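Local structure of glucanase (Klebsiella pneumoniae, 5GY3) at residues F34-A39 and W94-A99; N43-F48 and K101-K106. The protein probably catalyses the endohydrolysis of internal beta-1,4-glucosidic linkages in cellulose, lichenin and cereal beta-glucans as a family 8 glycosyl hydrolase. All coordinates share one frame; numbering follows the deposited sequence.

How the contacts relate
Contacts 1 and 2 follow one another along helix 86-103, with centres about 9 Å apart. In contact 1 that helix packs beside helix 29-41; in contact 2 its C-terminal end meets the turn that leads into helix 45-59, the next helix of the chain. Phe48 joins the two: its CZ lies 3.5 Å from Ala99 CB and 3.7 Å from Leu96 CD2, while its CD2 is 3.4 Å from Met36 O. The backbone adds a probable hydrogen bond from Asp44 N to Ala39 O. Contact 1 is buried, and its Trp94 side chain is about 9 Å from that of Asp87, the predicted nucleophile; contact 2 lies at the surface, away from that site.

Contact 1 of 2, residues F34-A39 and W94-A99; sequences FAMLLA and WALLRA
Leu37 and Ala95 lie closest where two neighbouring helices of the family 8 (alpha/alpha)6 barrel run nearly parallel, 29-41 beside 86-103, with segment axes 8.6 Å apart and inclined by 16°. The small Ala95 fits this close approach: its CB touches Met36 CB at 3.5 Å and also meets the backbone N of Leu37. Chi1 of Leu37 (-77°) sets CG anti to the carbonyl carbon, 4.0 Å from Ala95 CB, and the two methyls reach Trp94 separately. CD1 rests against the six-membered ring, nearest CE3 at 3.8 Å, whereas CD2 lies over one face of that ring in a CH-pi contact, offset toward the rim. Arg98 CD covers the rim of the same face and presses on Leu37 CD2 at 3.6 Å. On the other flank the Met36 chain bends at chi3 (65°), bringing its CE to Leu96 CG at 3.9 Å. Helix 155-164 packs against Trp94, and the guanidinium of Arg98 forms a salt bridge to Asp308 through NH2. No direct hydrogen bond joins the segments; instead one water lies at the guanidinium edge, in its plane, accepting from Arg98 NE at 2.8 Å and donating to Leu37 O at 2.9 Å.

Contact 2 of 2, residues N43-F48 and K101-K106; sequences NDRPAF and KQWQDK
Asn43, the C-prime residue (positive phi) of the Schellman motif that ends helix 29-41, meets the indole of Trp103. Trp103 NE1 donates to Asn43 OD1 at 2.9 Å; the donor lies nearly along the C=O axis, while OD1 is tilted 19° out of the ring plane. Arg45 runs across one face of the indole. Its CB sits over the ring rim; with CG anti to the backbone N (chi1 -164°) and the chain extended beyond it, CD comes over the five-membered ring, 3.8 Å from its centroid. The guanidinium is almost parallel to the indole, 7° between planes, with Trp103 CB over its face. This contact joins the start of helix 45-59 to the end of helix 86-103 in the helical barrel of the family, and Gln102 CG covers the opposite indole face. Beyond Trp103, Arg45 NH2 makes a salt bridge to Asp105 OD2 at 2.8 Å, with a weak, bent hydrogen bond; that carboxylate also pairs with Arg107, and Arg45 NE is hydrogen-bonded to Tyr108 OH. On the buried side the indole turns its edge toward the face of Phe48 in an offset edge-to-face pair, with Trp103 CZ3 3.7 Å from Phe48 CG.

Contact 1 of 2, residues F34-A39 and W94-A99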
loop_
_atom_site.group_PDB
_atom_site.type_symbol
_atom_site.label_atom_id
_atom_site.label_comp_id
_atom_site.label_asym_id
_atom_site.label_seq_id
_atom_site.Cartn_x
_atom_site.Cartn_y
_atom_site.Cartn_z
ATOM N N PHE A 34 4.957 -4.299 4.507
ATOM C CA PHE A 34 6.080 -3.881 3.669
ATOM C C PHE A 34 7.339 -4.652 4.034
ATOM O O PHE A 34 8.037 -5.180 3.163
ATOM C CB PHE A 34 6.371 -2.386 3.834
ATOM C CG PHE A 34 5.475 -1.476 3.053
ATOM C CD1 PHE A 34 4.618 -1.959 2.086
ATOM C CD2 PHE A 34 5.514 -0.110 3.290
ATOM C CE1 PHE A 34 3.802 -1.088 1.362
ATOM C CE2 PHE A 34 4.699 0.765 2.571
ATOM C CZ PHE A 34 3.840 0.268 1.611
ATOM N N ALA A 35 7.662 -4.685 5.324
ATOM C CA ALA A 35 8.902 -5.326 5.743
ATOM C C ALA A 35 8.855 -6.828 5.498
ATOM O O ALA A 35 9.868 -7.431 5.127
ATOM C CB ALA A 35 9.168 -5.036 7.214
ATOM N N MET A 36 7.697 -7.453 5.718
ATOM C CA MET A 36 7.584 -8.880 5.415
ATOM C C MET A 36 7.816 -9.154 3.933
ATOM O O MET A 36 8.484 -10.131 3.576
ATOM C CB MET A 36 6.221 -9.412 5.853
ATOM C CG MET A 36 6.080 -9.565 7.356
ATOM S SD MET A 36 4.393 -9.857 7.921
ATOM C CE MET A 36 4.019 -11.457 7.189
ATOM N N LEU A 37 7.269 -8.308 3.053
ATOM C CA LEU A 37 7.546 -8.436 1.622
ATOM C C LEU A 37 9.037 -8.325 1.339
ATOM O O LEU A 37 9.602 -9.118 0.574
ATOM C CB LEU A 37 6.792 -7.359 0.832
ATOM C CG LEU A 37 5.298 -7.544 0.596
ATOM C CD1 LEU A 37 4.687 -6.243 0.039
ATOM C CD2 LEU A 37 5.061 -8.699 -0.370
ATOM N N LEU A 38 9.685 -7.320 1.930
ATOM C CA LEU A 38 11.109 -7.121 1.685
ATOM C C LEU A 38 11.951 -8.232 2.307
ATOM O O LEU A 38 13.013 -8.573 1.772
ATOM C CB LEU A 38 11.537 -5.743 2.200
ATOM C CG LEU A 38 10.901 -4.528 1.497
ATOM C CD1 LEU A 38 11.320 -3.236 2.170
ATOM C CD2 LEU A 38 11.254 -4.484 0.018
ATOM N N ALA A 39 11.499 -8.812 3.421
ATOM C CA ALA A 39 12.231 -9.942 3.992
ATOM C C ALA A 39 12.218 -11.140 3.046
ATOM O O ALA A 39 13.242 -11.807 2.872
ATOM C CB ALA A 39 11.655 -10.316 5.356
ATOM N N TRP A 94 -0.189 -10.982 1.348
ATOM C CA TRP A 94 0.604 -11.123 0.130
ATOM C C TRP A 94 2.017 -11.585 0.456
ATOM O O TRP A 94 2.550 -12.490 -0.199
ATOM C CB TRP A 94 0.623 -9.778 -0.604
ATOM C CG TRP A 94 1.231 -9.798 -1.958
ATOM C CD1 TRP A 94 1.367 -10.872 -2.801
ATOM C CD2 TRP A 94 1.773 -8.674 -2.647
ATOM N NE1 TRP A 94 1.963 -10.475 -3.976
ATOM C CE2 TRP A 94 2.218 -9.129 -3.906
ATOM C CE3 TRP A 94 1.920 -7.318 -2.325
ATOM C CZ2 TRP A 94 2.820 -8.281 -4.833
ATOM C CZ3 TRP A 94 2.503 -6.473 -3.260
ATOM C CH2 TRP A 94 2.935 -6.957 -4.500
ATOM N N ALA A 95 2.630 -10.987 1.483
ATOM C CA ALA A 95 3.960 -11.416 1.899
ATOM C C ALA A 95 3.971 -12.891 2.303
ATOM O O ALA A 95 4.920 -13.623 1.981
ATOM C CB ALA A 95 4.452 -10.532 3.045
ATOM N N LEU A 96 2.926 -13.340 3.007
ATOM C CA LEU A 96 2.835 -14.745 3.410
ATOM C C LEU A 96 2.735 -15.666 2.204
ATOM O O LEU A 96 3.376 -16.724 2.166
ATOM C CB LEU A 96 1.634 -14.951 4.335
ATOM C CG LEU A 96 1.892 -14.435 5.754
ATOM C CD1 LEU A 96 0.592 -14.174 6.521
ATOM C CD2 LEU A 96 2.798 -15.425 6.511
ATOM N N LEU A 97 1.926 -15.291 1.210
ATOM C CA LEU A 97 1.859 -16.076 -0.018
ATOM C C LEU A 97 3.235 -16.183 -0.670
ATOM O O LEU A 97 3.669 -17.269 -1.083
ATOM C CB LEU A 97 0.840 -15.440 -0.960
ATOM C CG LEU A 97 0.111 -16.337 -1.938
ATOM C CD1 LEU A 97 -0.522 -17.479 -1.144
ATOM C CD2 LEU A 97 -0.954 -15.511 -2.643
ATOM N N ARG A 98 3.956 -15.063 -0.746
ATOM C CA ARG A 98 5.277 -15.081 -1.361
ATOM C C ARG A 98 6.280 -15.858 -0.515
ATOM O O ARG A 98 7.198 -16.487 -1.061
ATOM C CB ARG A 98 5.735 -13.644 -1.615
ATOM C CG ARG A 98 4.944 -12.999 -2.768
ATOM C CD ARG A 98 4.910 -11.466 -2.714
ATOM N NE ARG A 98 6.157 -10.824 -3.122
ATOM C CZ ARG A 98 6.419 -10.372 -4.350
ATOM N NH1 ARG A 98 5.533 -10.501 -5.325
ATOM N NH2 ARG A 98 7.576 -9.774 -4.606
ATOM N N ALA A 99 6.103 -15.860 0.804
ATOM C CA ALA A 99 6.979 -16.639 1.672
ATOM C C ALA A 99 6.830 -18.135 1.421
ATOM O O ALA A 99 7.815 -18.882 1.478
ATOM C CB ALA A 99 6.682 -16.313 3.134
HETATM O O HOH W 1 8.544 -10.276 -1.810
#

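Contact 2 of 2, residues N43-F48 and K101-K106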
loop_
_atom_site.group_PDB
_atom_site.type_symbol
_atom_site.label_atom_id
_atom_site.label_comp_id
_atom_site.label_asym_id
_atom_site.label_seq_id
_atom_site.Cartn_x
_atom_site.Cartn_y
_atom_site.Cartn_z
ATOM N N ASN A 43 15.447 -12.865 0.942
ATOM C CA ASN A 43 15.665 -14.243 1.376
ATOM C C ASN A 43 16.127 -14.288 2.833
ATOM O O ASN A 43 17.124 -14.923 3.186
ATOM C CB ASN A 43 16.648 -14.949 0.438
ATOM C CG ASN A 43 16.625 -16.461 0.595
ATOM O OD1 ASN A 43 15.830 -17.008 1.358
ATOM N ND2 ASN A 43 17.505 -17.143 -0.134
ATOM N N ASP A 44 15.383 -13.590 3.692
ATOM C CA ASP A 44 15.723 -13.417 5.103
ATOM C C ASP A 44 14.614 -14.037 5.946
ATOM O O ASP A 44 13.773 -13.340 6.518
ATOM C CB ASP A 44 15.930 -11.916 5.430
ATOM C CG ASP A 44 16.533 -11.689 6.812
ATOM O OD1 ASP A 44 16.561 -12.620 7.641
ATOM O OD2 ASP A 44 16.965 -10.551 7.079
ATOM N N ARG A 45 14.629 -15.367 6.043
ATOM C CA ARG A 45 13.563 -16.044 6.763
ATOM C C ARG A 45 13.552 -15.735 8.258
ATOM O O ARG A 45 12.463 -15.594 8.838
ATOM C CB ARG A 45 13.645 -17.554 6.528
ATOM C CG ARG A 45 12.360 -18.237 6.926
ATOM C CD ARG A 45 12.331 -19.661 6.470
ATOM N NE ARG A 45 11.062 -20.284 6.828
ATOM C CZ ARG A 45 10.792 -21.571 6.639
ATOM N NH1 ARG A 45 11.714 -22.361 6.110
ATOM N NH2 ARG A 45 9.612 -22.064 6.994
ATOM N N PRO A 46 14.707 -15.640 8.938
ATOM C CA PRO A 46 14.649 -15.240 10.358
ATOM C C PRO A 46 13.924 -13.919 10.572
ATOM O O PRO A 46 13.057 -13.832 11.454
ATOM C CB PRO A 46 16.130 -15.169 10.759
ATOM C CG PRO A 46 16.779 -16.162 9.869
ATOM C CD PRO A 46 16.082 -16.013 8.545
ATOM N N ALA A 47 14.236 -12.899 9.765
ATOM C CA ALA A 47 13.565 -11.610 9.906
ATOM C C ALA A 47 12.086 -11.731 9.578
ATOM O O ALA A 47 11.240 -11.173 10.288
ATOM C CB ALA A 47 14.222 -10.564 9.004
ATOM N N PHE A 48 11.754 -12.455 8.503
ATOM C CA PHE A 48 10.349 -12.658 8.160
ATOM C C PHE A 48 9.580 -13.276 9.323
ATOM O O PHE A 48 8.488 -12.815 9.674
ATOM C CB PHE A 48 10.216 -13.533 6.913
ATOM C CG PHE A 48 8.787 -13.710 6.469
ATOM C CD1 PHE A 48 7.990 -14.696 7.023
ATOM C CD2 PHE A 48 8.238 -12.874 5.511
ATOM C CE1 PHE A 48 6.665 -14.844 6.646
ATOM C CE2 PHE A 48 6.914 -13.019 5.128
ATOM C CZ PHE A 48 6.130 -14.005 5.700
ATOM N N LYS A 101 6.202 -19.576 -1.409
ATOM C CA LYS A 101 6.937 -19.900 -2.625
ATOM C C LYS A 101 8.435 -19.853 -2.382
ATOM O O LYS A 101 9.172 -20.735 -2.833
ATOM C CB LYS A 101 6.549 -18.942 -3.746
ATOM C CG LYS A 101 5.130 -19.127 -4.233
ATOM C CD LYS A 101 4.711 -17.992 -5.152
ATOM C CE LYS A 101 3.582 -18.439 -6.064
ATOM N NZ LYS A 101 2.638 -19.332 -5.341
ATOM N N GLN A 102 8.896 -18.836 -1.654
ATOM C CA GLN A 102 10.325 -18.656 -1.441
ATOM C C GLN A 102 10.921 -19.815 -0.652
ATOM O O GLN A 102 11.968 -20.357 -1.021
ATOM C CB GLN A 102 10.570 -17.331 -0.723
ATOM C CG GLN A 102 12.017 -17.086 -0.364
ATOM C CD GLN A 102 12.876 -16.807 -1.579
ATOM O OE1 GLN A 102 12.415 -16.223 -2.562
ATOM N NE2 GLN A 102 14.126 -17.239 -1.528
ATOM N N TRP A 103 10.270 -20.208 0.442
ATOM C CA TRP A 103 10.838 -21.188 1.357
ATOM C C TRP A 103 10.133 -22.537 1.315
ATOM O O TRP A 103 10.497 -23.430 2.091
ATOM C CB TRP A 103 10.845 -20.633 2.792
ATOM C CG TRP A 103 11.719 -19.419 2.879
ATOM C CD1 TRP A 103 13.047 -19.344 2.551
ATOM C CD2 TRP A 103 11.332 -18.095 3.284
ATOM N NE1 TRP A 103 13.508 -18.059 2.736
ATOM C CE2 TRP A 103 12.474 -17.275 3.182
ATOM C CE3 TRP A 103 10.133 -17.530 3.737
ATOM C CZ2 TRP A 103 12.452 -15.912 3.498
ATOM C CZ3 TRP A 103 10.116 -16.165 4.059
ATOM C CH2 TRP A 103 11.270 -15.382 3.943
ATOM N N GLN A 104 9.151 -22.706 0.427
ATOM C CA GLN A 104 8.492 -23.990 0.183
ATOM C C GLN A 104 7.878 -24.549 1.465
ATOM O O GLN A 104 8.115 -25.693 1.853
ATOM C CB GLN A 104 9.471 -24.979 -0.456
ATOM C CG GLN A 104 9.910 -24.546 -1.838
ATOM C CD GLN A 104 8.780 -24.626 -2.832
ATOM O OE1 GLN A 104 8.210 -25.696 -3.047
ATOM N NE2 GLN A 104 8.418 -23.489 -3.419
ATOM N N ASP A 105 7.072 -23.721 2.124
ATOM C CA ASP A 105 6.425 -24.081 3.379
ATOM C C ASP A 105 4.960 -23.679 3.291
ATOM O O ASP A 105 4.641 -22.486 3.354
ATOM C CB ASP A 105 7.102 -23.393 4.563
ATOM C CG ASP A 105 6.641 -23.938 5.899
ATOM O OD1 ASP A 105 5.498 -24.435 6.002
ATOM O OD2 ASP A 105 7.434 -23.862 6.853
ATOM N N LYS A 106 4.076 -24.679 3.176
ATOM C CA LYS A 106 2.646 -24.433 2.999
ATOM C C LYS A 106 2.009 -23.709 4.179
ATOM O O LYS A 106 0.928 -23.131 4.015
ATOM C CB LYS A 106 1.907 -25.751 2.768
ATOM C CG LYS A 106 1.859 -26.647 4.009
ATOM C CD LYS A 106 1.068 -27.925 3.737
ATOM C CE LYS A 106 1.227 -28.915 4.883
ATOM N NZ LYS A 106 1.037 -28.252 6.211
#